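Local coordinates for lactate racemase apoprotein (Thermoanaerobacterium thermosaccharolyticum, PDB 2YJG) that catalyses the interconversion of D- and L-lactate as a homodimer that depends on a nickel-pincer nucleotide cofactor, at residues K152-N156 with I190-C195; L165-I171 with L233-V239; R183-P188 with D223-A228. All coordinates share one frame. Residues are numbered along the deposited sequence.

Contact 1. Residues K152-N156 with I190-C195; sequences KLEIN and IASVQC
Ser192 OG donates to Glu154 OE1 at 2.9 Å. Asn156 N donates to Ile190 O at the same distance of 2.9 Å. A second backbone bond runs from Ser192 N to Glu154 O at 3.1 Å. These two backbone bonds flank Ile155 and Ala191, whose CA atoms lie 4.3 Å apart. The two are a non-hydrogen-bonded pair of antiparallel type, and this is a single bridge. Residues 152-156 are extended throughout. On the other side, Ile190 sits near phi/psi -126/29, and Ala191 and Ser192 return to beta values. The helix then starts at Val193. Ser192 is its N-cap: with chi1 p, its OG accepts from Cys195 N at 3.2 Å. The Glu154 side chain (chi1 m, chi2 t) therefore meets the cap of this helix. A water donates to Glu154 OE1 at 2.6 Å and, weakly, to Gln194 OE1 at 3.4 Å. A weak bond joins Glu154 N to Cys195 SG at 3.3 Å. Strand 152-156 is half of a two-stranded hairpin with strand 141-146, and the loop 190-192 lines its other edge. Asn156 is also an N-cap, for helix 157-161; its OD1 accepts from Leu158 N and its ND2 bonds to His133. The CA of Ala191 lies 3.4 Å from Glu154 O, and the CA of Ile155 lies 3.4 Å from Ile190 O. Both are CA-H...O contacts. Apolar packing is looser: Ile155 CD1 to Ile190 CD1 is 4.3 Å, and Ile155 CG2 to Ala191 CB is 4.4 Å. Both isoleucines have chi1 p and chi2 t. Leu102 and Ala104 of strand 99-104 pack on Ile190.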
ATOM      1  N   LYS A 152     -19.590  16.220 -25.082  1.00 25.88           N
ATOM      2  CA  LYS A 152     -19.367  16.621 -23.692  1.00 25.79           C
ATOM      3  C   LYS A 152     -17.995  16.113 -23.193  1.00 24.56           C
ATOM      4  O   LYS A 152     -17.486  15.087 -23.691  1.00 21.82           O
ATOM      5  CB  LYS A 152     -20.434  16.015 -22.796  1.00 26.62           C
ATOM      6  CG  LYS A 152     -21.734  16.765 -22.768  1.00 30.81           C
ATOM      7  CD  LYS A 152     -22.764  16.007 -21.906  1.00 34.09           C
ATOM      8  CE  LYS A 152     -24.166  16.437 -22.254  1.00 35.12           C
ATOM      9  NZ  LYS A 152     -24.158  17.896 -22.404  1.00 36.94           N
ATOM     10  N   LEU A 153     -17.441  16.823 -22.221  1.00 22.05           N
ATOM     11  CA  LEU A 153     -16.181  16.472 -21.579  1.00 21.60           C
ATOM     12  C   LEU A 153     -16.417  16.365 -20.064  1.00 21.46           C
ATOM     13  O   LEU A 153     -16.794  17.352 -19.418  1.00 22.47           O
ATOM     14  CB  LEU A 153     -15.137  17.547 -21.893  1.00 21.76           C
ATOM     15  CG  LEU A 153     -13.787  17.421 -21.178  1.00 23.77           C
ATOM     16  CD1 LEU A 153     -13.259  16.025 -21.543  1.00 26.62           C
ATOM     17  CD2 LEU A 153     -12.818  18.523 -21.542  1.00 26.95           C
ATOM     18  N   GLU A 154     -16.265  15.168 -19.514  1.00 20.71           N
ATOM     19  CA  GLU A 154     -16.456  14.936 -18.075  1.00 21.69           C
ATOM     20  C   GLU A 154     -15.158  14.389 -17.556  1.00 21.39           C
ATOM     21  O   GLU A 154     -14.663  13.396 -18.108  1.00 20.26           O
ATOM     22  CB  GLU A 154     -17.583  13.929 -17.849  1.00 22.31           C
ATOM     23  CG  GLU A 154     -18.855  14.378 -18.629  1.00 25.83           C
ATOM     24  CD  GLU A 154     -19.913  13.325 -18.818  1.00 32.23           C
ATOM     25  OE1 GLU A 154     -19.600  12.116 -18.894  1.00 34.17           O
ATOM     26  OE2 GLU A 154     -21.102  13.743 -18.914  1.00 34.77           O
ATOM     27  N   ILE A 155     -14.579  15.043 -16.555  1.00 20.42           N
ATOM     28  CA  ILE A 155     -13.352  14.517 -15.939  1.00 20.95           C
ATOM     29  C   ILE A 155     -13.454  14.375 -14.405  1.00 21.46           C
ATOM     30  O   ILE A 155     -14.374  14.914 -13.785  1.00 21.58           O
ATOM     31  CB  ILE A 155     -12.114  15.244 -16.396  1.00 20.92           C
ATOM     32  CG1 ILE A 155     -12.094  16.730 -15.990  1.00 21.44           C
ATOM     33  CG2 ILE A 155     -11.986  15.166 -17.954  1.00 20.13           C
ATOM     34  CD1 ILE A 155     -10.733  17.351 -16.034  1.00 20.16           C
ATOM     35  N   ASN A 156     -12.522  13.635 -13.817  1.00 21.47           N
ATOM     36  CA  ASN A 156     -12.457  13.483 -12.349  1.00 21.43           C
ATOM     37  C   ASN A 156     -12.473  14.842 -11.616  1.00 21.98           C
ATOM     38  O   ASN A 156     -11.650  15.761 -11.900  1.00 20.28           O
ATOM     39  CB  ASN A 156     -11.191  12.719 -11.984  1.00 20.17           C
ATOM     40  CG  ASN A 156     -11.234  12.080 -10.617  1.00 20.85           C
ATOM     41  OD1 ASN A 156     -11.262  12.769  -9.582  1.00 19.81           O
ATOM     42  ND2 ASN A 156     -11.181  10.759 -10.597  1.00 16.43           N
ATOM     43  N   ILE A 190      -8.237  10.411 -17.119  1.00 15.88           N
ATOM     44  CA  ILE A 190      -9.107  10.721 -15.947  1.00 15.53           C
ATOM     45  C   ILE A 190     -10.512  11.141 -16.398  1.00 16.40           C
ATOM     46  O   ILE A 190     -11.150  11.895 -15.734  1.00 16.28           O
ATOM     47  CB  ILE A 190      -8.480  11.766 -14.998  1.00 15.30           C
ATOM     48  CG1 ILE A 190      -8.261  13.168 -15.677  1.00 14.34           C
ATOM     49  CG2 ILE A 190      -7.215  11.191 -14.369  1.00 14.15           C
ATOM     50  CD1 ILE A 190      -8.031  14.298 -14.641  1.00 16.21           C
ATOM     51  N   ALA A 191     -10.954  10.637 -17.542  1.00 16.50           N
ATOM     52  CA  ALA A 191     -12.259  10.976 -18.144  1.00 16.96           C
ATOM     53  C   ALA A 191     -13.284   9.926 -17.845  1.00 15.91           C
ATOM     54  O   ALA A 191     -12.962   8.807 -17.401  1.00 16.35           O
ATOM     55  CB  ALA A 191     -12.146  11.078 -19.673  1.00 16.25           C
ATOM     56  N   SER A 192     -14.535  10.283 -18.101  1.00 18.72           N
ATOM     57  CA  SER A 192     -15.664   9.330 -17.927  1.00 18.53           C
ATOM     58  C   SER A 192     -15.646   8.253 -18.978  1.00 19.63           C
ATOM     59  O   SER A 192     -15.158   8.491 -20.101  1.00 17.76           O
ATOM     60  CB  SER A 192     -16.996  10.072 -18.012  1.00 18.96           C
ATOM     61  OG  SER A 192     -17.234  10.557 -19.311  1.00 16.30           O
ATOM     62  N   VAL A 193     -16.178   7.063 -18.651  1.00 19.30           N
ATOM     63  CA  VAL A 193     -16.134   5.942 -19.626  1.00 20.24           C
ATOM     64  C   VAL A 193     -16.794   6.403 -20.956  1.00 20.81           C
ATOM     65  O   VAL A 193     -16.325   6.073 -22.022  1.00 18.39           O
ATOM     66  CB  VAL A 193     -16.756   4.618 -19.126  1.00 20.79           C
ATOM     67  CG1 VAL A 193     -16.702   3.546 -20.208  1.00 23.11           C
ATOM     68  CG2 VAL A 193     -16.057   4.098 -17.883  1.00 27.06           C
ATOM     69  N   GLN A 194     -17.867   7.178 -20.874  1.00 21.29           N
ATOM     70  CA  GLN A 194     -18.581   7.622 -22.083  1.00 21.72           C
ATOM     71  C   GLN A 194     -17.716   8.522 -22.924  1.00 19.05           C
ATOM     72  O   GLN A 194     -17.675   8.391 -24.139  1.00 18.44           O
ATOM     73  CB  GLN A 194     -19.886   8.334 -21.692  1.00 22.41           C
ATOM     74  CG  GLN A 194     -20.820   8.719 -22.853  1.00 29.37           C
ATOM     75  CD  GLN A 194     -22.267   9.214 -22.403  1.00 35.42           C
ATOM     76  OE1 GLN A 194     -22.750   8.911 -21.297  1.00 40.46           O
ATOM     77  NE2 GLN A 194     -22.942   9.956 -23.298  1.00 40.01           N
ATOM     78  N   CYS A 195     -16.988   9.441 -22.294  1.00 17.36           N
ATOM     79  CA  CYS A 195     -16.115  10.305 -23.037  1.00 17.67           C
ATOM     80  C   CYS A 195     -14.999   9.502 -23.681  1.00 16.08           C
ATOM     81  O   CYS A 195     -14.606   9.781 -24.798  1.00 16.53           O
ATOM     82  CB  CYS A 195     -15.520  11.391 -22.148  1.00 17.42           C
ATOM     83  SG  CYS A 195     -16.727  12.643 -21.566  1.00 24.53           S
TER
HETATM   84  O   HOH W   1     -21.051  10.029 -18.599  1.00 38.56           O

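Contact 2. Residues L165-I171 with L233-V239; sequences LVAEGFI and LAFILNV
Leu165, Leu233 and Asn238 bury the most area here. Two parallel strands carry them, with axes 4.4 Å apart and crossing at -16°. At the start, both leucines are t, p rotamers. Leu233 CD1 lies 4.3 Å from Leu165 CG and 3.7 Å from Ala167 CB. Beside them, Ala234 N donates to Leu165 O at 2.9 Å. Ala167 N then bonds to Phe235 O at 3.0 Å, and Leu237 N to Ala167 O at 3.0 Å. Gly169 N reaches Leu237 O at 3.0 Å, a weak bond. Asn238 (chi1 m) pairs with Gly169, CA-CA 4.7 Å, and points to the same face as Ala167 and Ile236. Val239 N bonds to Gly169 O at 3.0 Å and Ile171 N to Val239 O at 2.9 Å. Glu168, Phe170, Leu237 and Val239 point to the opposite face. There Glu168 bonds to Thr70. Strand 164-170 lies between parallel strands 66-71 and 233-241 in a mixed sheet. A long connection that ends with helix 219-230 brings the chain back to the neighbouring parallel strand.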
ATOM      1  N   LEU A 165      -2.928  21.626 -11.363  1.00 18.10           N
ATOM      2  CA  LEU A 165      -2.970  20.302 -11.914  1.00 17.13           C
ATOM      3  C   LEU A 165      -1.742  20.024 -12.757  1.00 17.59           C
ATOM      4  O   LEU A 165      -1.424  20.781 -13.689  1.00 18.31           O
ATOM      5  CB  LEU A 165      -4.225  20.133 -12.755  1.00 15.86           C
ATOM      6  CG  LEU A 165      -4.501  18.724 -13.323  1.00 17.13           C
ATOM      7  CD1 LEU A 165      -4.638  17.618 -12.171  1.00 16.31           C
ATOM      8  CD2 LEU A 165      -5.705  18.718 -14.230  1.00 18.93           C
ATOM      9  N   VAL A 166      -1.085  18.908 -12.430  1.00 16.97           N
ATOM     10  CA  VAL A 166       0.146  18.468 -13.046  1.00 16.42           C
ATOM     11  C   VAL A 166      -0.058  17.031 -13.576  1.00 15.10           C
ATOM     12  O   VAL A 166      -0.875  16.280 -13.033  1.00 14.98           O
ATOM     13  CB  VAL A 166       1.292  18.492 -11.975  1.00 18.24           C
ATOM     14  CG1 VAL A 166       2.524  17.857 -12.469  1.00 23.28           C
ATOM     15  CG2 VAL A 166       1.604  19.900 -11.609  1.00 20.91           C
ATOM     16  N   ALA A 167       0.756  16.611 -14.531  1.00 13.46           N
ATOM     17  CA  ALA A 167       0.754  15.174 -14.940  1.00 14.26           C
ATOM     18  C   ALA A 167       2.135  14.691 -15.290  1.00 14.33           C
ATOM     19  O   ALA A 167       2.976  15.476 -15.781  1.00 14.29           O
ATOM     20  CB  ALA A 167      -0.121  14.970 -16.149  1.00 13.89           C
ATOM     21  N   GLU A 168       2.349  13.392 -15.077  1.00 14.23           N
ATOM     22  CA  GLU A 168       3.507  12.744 -15.572  1.00 14.85           C
ATOM     23  C   GLU A 168       3.088  11.651 -16.540  1.00 14.70           C
ATOM     24  O   GLU A 168       1.918  11.249 -16.617  1.00 16.50           O
ATOM     25  CB  GLU A 168       4.385  12.197 -14.474  1.00 15.16           C
ATOM     26  CG  GLU A 168       3.795  11.069 -13.645  1.00 17.52           C
ATOM     27  CD  GLU A 168       4.858  10.199 -12.966  1.00 22.68           C
ATOM     28  OE1 GLU A 168       6.058  10.556 -13.030  1.00 25.52           O
ATOM     29  OE2 GLU A 168       4.491   9.145 -12.375  1.00 20.90           O
ATOM     30  N   GLY A 169       4.044  11.186 -17.322  1.00 13.65           N
ATOM     31  CA  GLY A 169       3.726  10.194 -18.361  1.00 12.66           C
ATOM     32  C   GLY A 169       4.971   9.786 -19.125  1.00 12.80           C
ATOM     33  O   GLY A 169       6.091  10.158 -18.752  1.00 12.99           O
ATOM     34  N   PHE A 170       4.784   9.076 -20.235  1.00 12.18           N
ATOM     35  CA  PHE A 170       5.907   8.736 -21.134  1.00 13.00           C
ATOM     36  C   PHE A 170       5.446   8.867 -22.597  1.00 12.66           C
ATOM     37  O   PHE A 170       4.184   8.893 -22.898  1.00 14.42           O
ATOM     38  CB  PHE A 170       6.439   7.327 -20.851  1.00 13.52           C
ATOM     39  CG  PHE A 170       5.631   6.261 -21.425  1.00 15.62           C
ATOM     40  CD1 PHE A 170       4.300   6.133 -21.121  1.00 17.80           C
ATOM     41  CD2 PHE A 170       6.189   5.372 -22.294  1.00 19.27           C
ATOM     42  CE1 PHE A 170       3.556   5.167 -21.733  1.00 22.98           C
ATOM     43  CE2 PHE A 170       5.448   4.390 -22.852  1.00 22.76           C
ATOM     44  CZ  PHE A 170       4.139   4.303 -22.571  1.00 23.75           C
ATOM     45  N   ILE A 171       6.420   8.959 -23.493  1.00 11.34           N
ATOM     46  CA  ILE A 171       6.113   9.270 -24.895  1.00 11.35           C
ATOM     47  C   ILE A 171       6.631   8.170 -25.805  1.00 10.87           C
ATOM     48  O   ILE A 171       7.841   7.884 -25.787  1.00 11.39           O
ATOM     49  CB  ILE A 171       6.716  10.623 -25.333  1.00 11.94           C
ATOM     50  CG1 ILE A 171       6.089  11.785 -24.634  1.00 12.93           C
ATOM     51  CG2 ILE A 171       6.512  10.772 -26.865  1.00 13.78           C
ATOM     52  CD1 ILE A 171       6.869  13.110 -24.729  1.00 11.96           C
ATOM     53  N   LEU A 233      -4.511  21.691 -17.188  1.00 16.55           N
ATOM     54  CA  LEU A 233      -3.224  21.017 -17.058  1.00 17.14           C
ATOM     55  C   LEU A 233      -2.088  22.006 -17.274  1.00 18.26           C
ATOM     56  O   LEU A 233      -1.807  22.477 -18.390  1.00 19.10           O
ATOM     57  CB  LEU A 233      -3.142  19.795 -18.038  1.00 16.20           C
ATOM     58  CG  LEU A 233      -1.892  18.920 -17.993  1.00 15.21           C
ATOM     59  CD1 LEU A 233      -1.694  18.290 -16.582  1.00 15.79           C
ATOM     60  CD2 LEU A 233      -1.942  17.798 -19.081  1.00 15.23           C
ATOM     61  N   ALA A 234      -1.397  22.309 -16.186  1.00 19.00           N
ATOM     62  CA  ALA A 234      -0.463  23.431 -16.117  1.00 18.69           C
ATOM     63  C   ALA A 234       1.007  23.057 -16.301  1.00 18.02           C
ATOM     64  O   ALA A 234       1.855  23.877 -16.665  1.00 16.01           O
ATOM     65  CB  ALA A 234      -0.659  24.129 -14.761  1.00 19.26           C
ATOM     66  N   PHE A 235       1.331  21.802 -16.060  1.00 18.11           N
ATOM     67  CA  PHE A 235       2.711  21.322 -16.138  1.00 17.01           C
ATOM     68  C   PHE A 235       2.683  19.795 -16.330  1.00 17.76           C
ATOM     69  O   PHE A 235       1.868  19.099 -15.681  1.00 16.39           O
ATOM     70  CB  PHE A 235       3.447  21.671 -14.837  1.00 16.76           C
ATOM     71  CG  PHE A 235       4.921  21.470 -14.874  1.00 15.89           C
ATOM     72  CD1 PHE A 235       5.490  20.247 -14.541  1.00 15.64           C
ATOM     73  CD2 PHE A 235       5.765  22.526 -15.171  1.00 16.95           C
ATOM     74  CE1 PHE A 235       6.856  20.098 -14.556  1.00 14.38           C
ATOM     75  CE2 PHE A 235       7.087  22.371 -15.177  1.00 18.90           C
ATOM     76  CZ  PHE A 235       7.640  21.172 -14.833  1.00 16.76           C
ATOM     77  N   ILE A 236       3.585  19.316 -17.200  1.00 16.10           N
ATOM     78  CA  ILE A 236       3.849  17.884 -17.361  1.00 14.44           C
ATOM     79  C   ILE A 236       5.348  17.526 -17.205  1.00 13.85           C
ATOM     80  O   ILE A 236       6.251  18.406 -17.357  1.00 15.31           O
ATOM     81  CB  ILE A 236       3.298  17.360 -18.696  1.00 14.10           C
ATOM     82  CG1 ILE A 236       4.184  17.804 -19.871  1.00 14.88           C
ATOM     83  CG2 ILE A 236       1.776  17.750 -18.864  1.00 15.60           C
ATOM     84  CD1 ILE A 236       3.823  17.068 -21.225  1.00 14.03           C
ATOM     85  N   LEU A 237       5.616  16.268 -16.846  1.00 12.45           N
ATOM     86  CA  LEU A 237       6.971  15.686 -16.926  1.00 13.12           C
ATOM     87  C   LEU A 237       6.689  14.437 -17.715  1.00 13.81           C
ATOM     88  O   LEU A 237       5.903  13.592 -17.274  1.00 14.88           O
ATOM     89  CB  LEU A 237       7.558  15.357 -15.555  1.00 12.16           C
ATOM     90  CG  LEU A 237       8.749  14.395 -15.595  1.00 16.45           C
ATOM     91  CD1 LEU A 237       9.933  15.076 -16.288  1.00 12.42           C
ATOM     92  CD2 LEU A 237       9.148  13.796 -14.265  1.00 18.57           C
ATOM     93  N   ASN A 238       7.236  14.346 -18.910  1.00 13.87           N
ATOM     94  CA  ASN A 238       7.110  13.093 -19.699  1.00 14.67           C
ATOM     95  C   ASN A 238       8.499  12.525 -20.015  1.00 14.62           C
ATOM     96  O   ASN A 238       9.362  13.265 -20.456  1.00 15.81           O
ATOM     97  CB  ASN A 238       6.387  13.341 -21.021  1.00 15.44           C
ATOM     98  CG  ASN A 238       4.887  13.400 -20.905  1.00 16.88           C
ATOM     99  OD1 ASN A 238       4.281  13.397 -19.818  1.00 19.35           O
ATOM    100  ND2 ASN A 238       4.271  13.480 -22.047  1.00 10.69           N
ATOM    101  N   VAL A 239       8.690  11.237 -19.791  1.00 14.58           N
ATOM    102  CA  VAL A 239       9.927  10.566 -20.065  1.00 14.89           C
ATOM    103  C   VAL A 239       9.850   9.784 -21.380  1.00 14.75           C
ATOM    104  O   VAL A 239       8.778   9.519 -21.931  1.00 15.27           O
ATOM    105  CB  VAL A 239      10.374   9.653 -18.914  1.00 14.24           C
ATOM    106  CG1 VAL A 239      10.797  10.459 -17.659  1.00 15.20           C
ATOM    107  CG2 VAL A 239       9.338   8.583 -18.566  1.00 13.61           C
TER

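Contact 3. Residues R183-P188 with D223-A228; sequences RKSILP and DMIYAA. With EDO (1,2-ethanediol), chain F.
Arg183 begins the contact inside a short 3-10 segment, 183-185. Its CB lies 3.8 Å from Ala228 CB, and the two CA atoms are 5.3 Å apart. With chi1 p and chi2 m, its side chain bends over the helix: Arg183 CG is 3.3 Å from Met224 CB and 3.9 Å from Ile225 CD1. Met224 SD sits over one face of the guanidinium. The polar end bonds to Gly181, Phe179 and His221. Lys184 comes next, and its CG is 3.7 Å from Met224 SD. Its NZ donates to O1 of an ethanediol at 2.7 Å, a molecule probably from the crystallisation liquor. Lys184 is probably the residue to which the nickel-pincer cofactor is covalently attached, as in related lactate racemases; this apoprotein lacks it. Its side chain is about 4 Å from that of His174, a probable proton donor/acceptor. The contact thus packs the loop of the cofactor lysine against helix 219-230. Ile186 N closes the 3-10 turn by donating to Arg183 O at 2.9 Å. Ile186 (m, m) puts CG2 4.1 Å from Ala227 CB and CG1 4.0 Å from Ala228 CB. Leu187 is extended, a t, p rotamer. Its CB is 3.9 Å from Ala227 CB, and its CD2 is 4.4 Å from Met224 CG. Leu187 O is buried 3.4 Å from Met224 CG and has no polar partner. Met224 (m, t, t) is stretched out along the loop. The Leu187-Pro188 peptide is cis, and Pro188 CD lies 4.4 Å from Met224 CE.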
ATOM      1  N   ARG A 183      -1.327  15.304 -23.051  1.00 13.46           N
ATOM      2  CA  ARG A 183      -2.781  15.390 -22.937  1.00 12.14           C
ATOM      3  C   ARG A 183      -3.540  14.109 -22.642  1.00 13.80           C
ATOM      4  O   ARG A 183      -4.605  14.151 -22.155  1.00 13.67           O
ATOM      5  CB  ARG A 183      -3.378  16.049 -24.201  1.00 11.85           C
ATOM      6  CG  ARG A 183      -3.381  15.187 -25.450  1.00 10.75           C
ATOM      7  CD  ARG A 183      -2.002  14.623 -25.905  1.00 13.59           C
ATOM      8  NE  ARG A 183      -2.004  13.942 -27.202  1.00 12.92           N
ATOM      9  CZ  ARG A 183      -1.445  12.773 -27.471  1.00 12.25           C
ATOM     10  NH1 ARG A 183      -0.735  12.107 -26.602  1.00 12.25           N
ATOM     11  NH2 ARG A 183      -1.543  12.287 -28.664  1.00 14.42           N
ATOM     12  N   LYS A 184      -2.968  12.977 -22.961  1.00 14.61           N
ATOM     13  CA  LYS A 184      -3.629  11.685 -22.667  1.00 15.42           C
ATOM     14  C   LYS A 184      -3.830  11.381 -21.183  1.00 15.88           C
ATOM     15  O   LYS A 184      -4.646  10.508 -20.801  1.00 16.43           O
ATOM     16  CB  LYS A 184      -2.926  10.498 -23.360  1.00 16.49           C
ATOM     17  CG  LYS A 184      -3.392  10.286 -24.774  1.00 18.37           C
ATOM     18  CD  LYS A 184      -2.982   8.932 -25.407  1.00 18.26           C
ATOM     19  CE  LYS A 184      -3.896   7.817 -24.984  1.00 21.13           C
ATOM     20  NZ  LYS A 184      -3.536   6.608 -25.734  1.00 21.12           N
ATOM     21  N   SER A 185      -3.083  12.066 -20.337  1.00 15.53           N
ATOM     22  CA  SER A 185      -3.350  12.004 -18.896  1.00 14.36           C
ATOM     23  C   SER A 185      -4.777  12.520 -18.568  1.00 15.01           C
ATOM     24  O   SER A 185      -5.323  12.163 -17.528  1.00 14.19           O
ATOM     25  CB  SER A 185      -2.284  12.772 -18.117  1.00 14.28           C
ATOM     26  OG  SER A 185      -1.015  12.156 -18.278  1.00 15.37           O
ATOM     27  N   ILE A 186      -5.338  13.396 -19.408  1.00 15.32           N
ATOM     28  CA  ILE A 186      -6.671  13.910 -19.202  1.00 15.22           C
ATOM     29  C   ILE A 186      -7.706  13.068 -19.930  1.00 14.83           C
ATOM     30  O   ILE A 186      -8.594  12.537 -19.290  1.00 14.40           O
ATOM     31  CB  ILE A 186      -6.822  15.366 -19.616  1.00 16.50           C
ATOM     32  CG1 ILE A 186      -5.697  16.206 -18.997  1.00 16.39           C
ATOM     33  CG2 ILE A 186      -8.265  15.854 -19.363  1.00 11.62           C
ATOM     34  CD1 ILE A 186      -5.714  16.334 -17.434  1.00 16.62           C
ATOM     35  N   LEU A 187      -7.572  12.931 -21.254  1.00 14.87           N
ATOM     36  CA  LEU A 187      -8.511  12.147 -22.037  1.00 14.80           C
ATOM     37  C   LEU A 187      -7.659  11.169 -22.869  1.00 14.94           C
ATOM     38  O   LEU A 187      -6.917  11.591 -23.741  1.00 14.68           O
ATOM     39  CB  LEU A 187      -9.344  13.070 -22.929  1.00 14.76           C
ATOM     40  CG  LEU A 187     -10.374  12.473 -23.887  1.00 17.30           C
ATOM     41  CD1 LEU A 187     -11.475  11.734 -23.149  1.00 20.04           C
ATOM     42  CD2 LEU A 187     -10.949  13.529 -24.871  1.00 16.91           C
ATOM     43  N   PRO A 188      -7.716   9.860 -22.558  1.00 16.45           N
ATOM     44  CA  PRO A 188      -8.681   9.224 -21.687  1.00 15.11           C
ATOM     45  C   PRO A 188      -8.406   9.153 -20.176  1.00 15.13           C
ATOM     46  O   PRO A 188      -9.286   8.709 -19.420  1.00 15.02           O
ATOM     47  CB  PRO A 188      -8.755   7.824 -22.270  1.00 16.23           C
ATOM     48  CG  PRO A 188      -7.264   7.540 -22.779  1.00 18.06           C
ATOM     49  CD  PRO A 188      -6.709   8.905 -23.083  1.00 17.96           C
ATOM     50  N   ASP A 223      -9.327  16.645 -29.924  1.00 14.39           N
ATOM     51  CA  ASP A 223     -10.205  16.571 -28.733  1.00 14.37           C
ATOM     52  C   ASP A 223      -9.412  16.449 -27.438  1.00 15.13           C
ATOM     53  O   ASP A 223      -9.786  17.086 -26.442  1.00 14.81           O
ATOM     54  CB  ASP A 223     -11.280  15.456 -28.872  1.00 14.07           C
ATOM     55  CG  ASP A 223     -12.570  15.962 -29.582  1.00 16.84           C
ATOM     56  OD1 ASP A 223     -12.554  17.080 -30.208  1.00 19.49           O
ATOM     57  OD2 ASP A 223     -13.562  15.257 -29.482  1.00 20.06           O
ATOM     58  N   MET A 224      -8.315  15.661 -27.442  1.00 14.08           N
ATOM     59  CA  MET A 224      -7.507  15.473 -26.254  1.00 14.29           C
ATOM     60  C   MET A 224      -6.836  16.761 -25.816  1.00 13.75           C
ATOM     61  O   MET A 224      -6.748  17.061 -24.619  1.00 15.22           O
ATOM     62  CB  MET A 224      -6.446  14.394 -26.527  1.00 13.25           C
ATOM     63  CG  MET A 224      -6.994  12.978 -26.824  1.00 14.28           C
ATOM     64  SD  MET A 224      -5.583  11.915 -27.298  1.00 15.93           S
ATOM     65  CE  MET A 224      -6.337  10.222 -27.249  1.00 15.64           C
ATOM     66  N   ILE A 225      -6.341  17.505 -26.793  1.00 16.10           N
ATOM     67  CA  ILE A 225      -5.621  18.757 -26.575  1.00 17.89           C
ATOM     68  C   ILE A 225      -6.584  19.758 -25.938  1.00 18.49           C
ATOM     69  O   ILE A 225      -6.246  20.438 -24.948  1.00 17.78           O
ATOM     70  CB  ILE A 225      -5.024  19.249 -27.886  1.00 18.39           C
ATOM     71  CG1 ILE A 225      -3.764  18.427 -28.208  1.00 21.92           C
ATOM     72  CG2 ILE A 225      -4.767  20.763 -27.855  1.00 23.61           C
ATOM     73  CD1 ILE A 225      -2.669  18.572 -27.219  1.00 20.28           C
ATOM     74  N   TYR A 226      -7.797  19.807 -26.488  1.00 18.51           N
ATOM     75  CA  TYR A 226      -8.801  20.715 -25.939  1.00 19.54           C
ATOM     76  C   TYR A 226      -9.203  20.322 -24.546  1.00 18.27           C
ATOM     77  O   TYR A 226      -9.287  21.205 -23.655  1.00 18.39           O
ATOM     78  CB  TYR A 226     -10.003  20.759 -26.829  1.00 20.29           C
ATOM     79  CG  TYR A 226     -11.055  21.732 -26.397  1.00 23.82           C
ATOM     80  CD1 TYR A 226     -12.060  21.380 -25.474  1.00 27.21           C
ATOM     81  CD2 TYR A 226     -11.119  22.989 -26.990  1.00 30.08           C
ATOM     82  CE1 TYR A 226     -13.076  22.296 -25.151  1.00 29.72           C
ATOM     83  CE2 TYR A 226     -12.115  23.876 -26.681  1.00 31.37           C
ATOM     84  CZ  TYR A 226     -13.072  23.546 -25.763  1.00 33.03           C
ATOM     85  OH  TYR A 226     -14.016  24.525 -25.497  1.00 40.71           O
ATOM     86  N   ALA A 227      -9.431  19.012 -24.323  1.00 18.34           N
ATOM     87  CA  ALA A 227      -9.680  18.448 -22.970  1.00 16.73           C
ATOM     88  C   ALA A 227      -8.632  18.861 -21.980  1.00 16.77           C
ATOM     89  O   ALA A 227      -8.973  19.243 -20.847  1.00 17.08           O
ATOM     90  CB  ALA A 227      -9.786  16.896 -22.996  1.00 17.14           C
ATOM     91  N   ALA A 228      -7.357  18.783 -22.363  1.00 16.87           N
ATOM     92  CA  ALA A 228      -6.264  19.139 -21.428  1.00 17.24           C
ATOM     93  C   ALA A 228      -6.306  20.635 -21.073  1.00 18.85           C
ATOM     94  O   ALA A 228      -6.130  21.036 -19.892  1.00 18.43           O
ATOM     95  CB  ALA A 228      -4.903  18.758 -22.013  1.00 16.65           C
TER
HETATM   96  C1  EDO F1430      -5.496   3.327 -25.212  1.00 42.04           C
HETATM   97  O1  EDO F1430      -5.216   4.706 -24.948  1.00 40.05           O
HETATM   98  C2  EDO F1430      -5.945   3.138 -26.643  1.00 41.08           C
HETATM   99  O2  EDO F1430      -7.193   2.439 -26.631  1.00 41.45           O

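Strand 152-156 opens contact 1, and the chain returns to it at 190-195. Between these, 165-171 opens contact 2 and 183-188 opens contact 3. Contact 1 therefore crosses both others. Contact 3 closes at 223-228 and contact 2 only at 233-239, so contact 3 is nested inside contact 2. Helix 219-230 leads straight into strand 233-241. Ala228 O and Leu233 N, 3.2 Å apart, probably share a hydrogen bond there. Loop 183-188 sits between the hairpin and the sheet: Ile186 CG2 is 4.0 Å from Ile155 CG2, and Ile186 CD1 is 4.0 Å from Leu165 CD2. Contacts 1 and 2 do not touch.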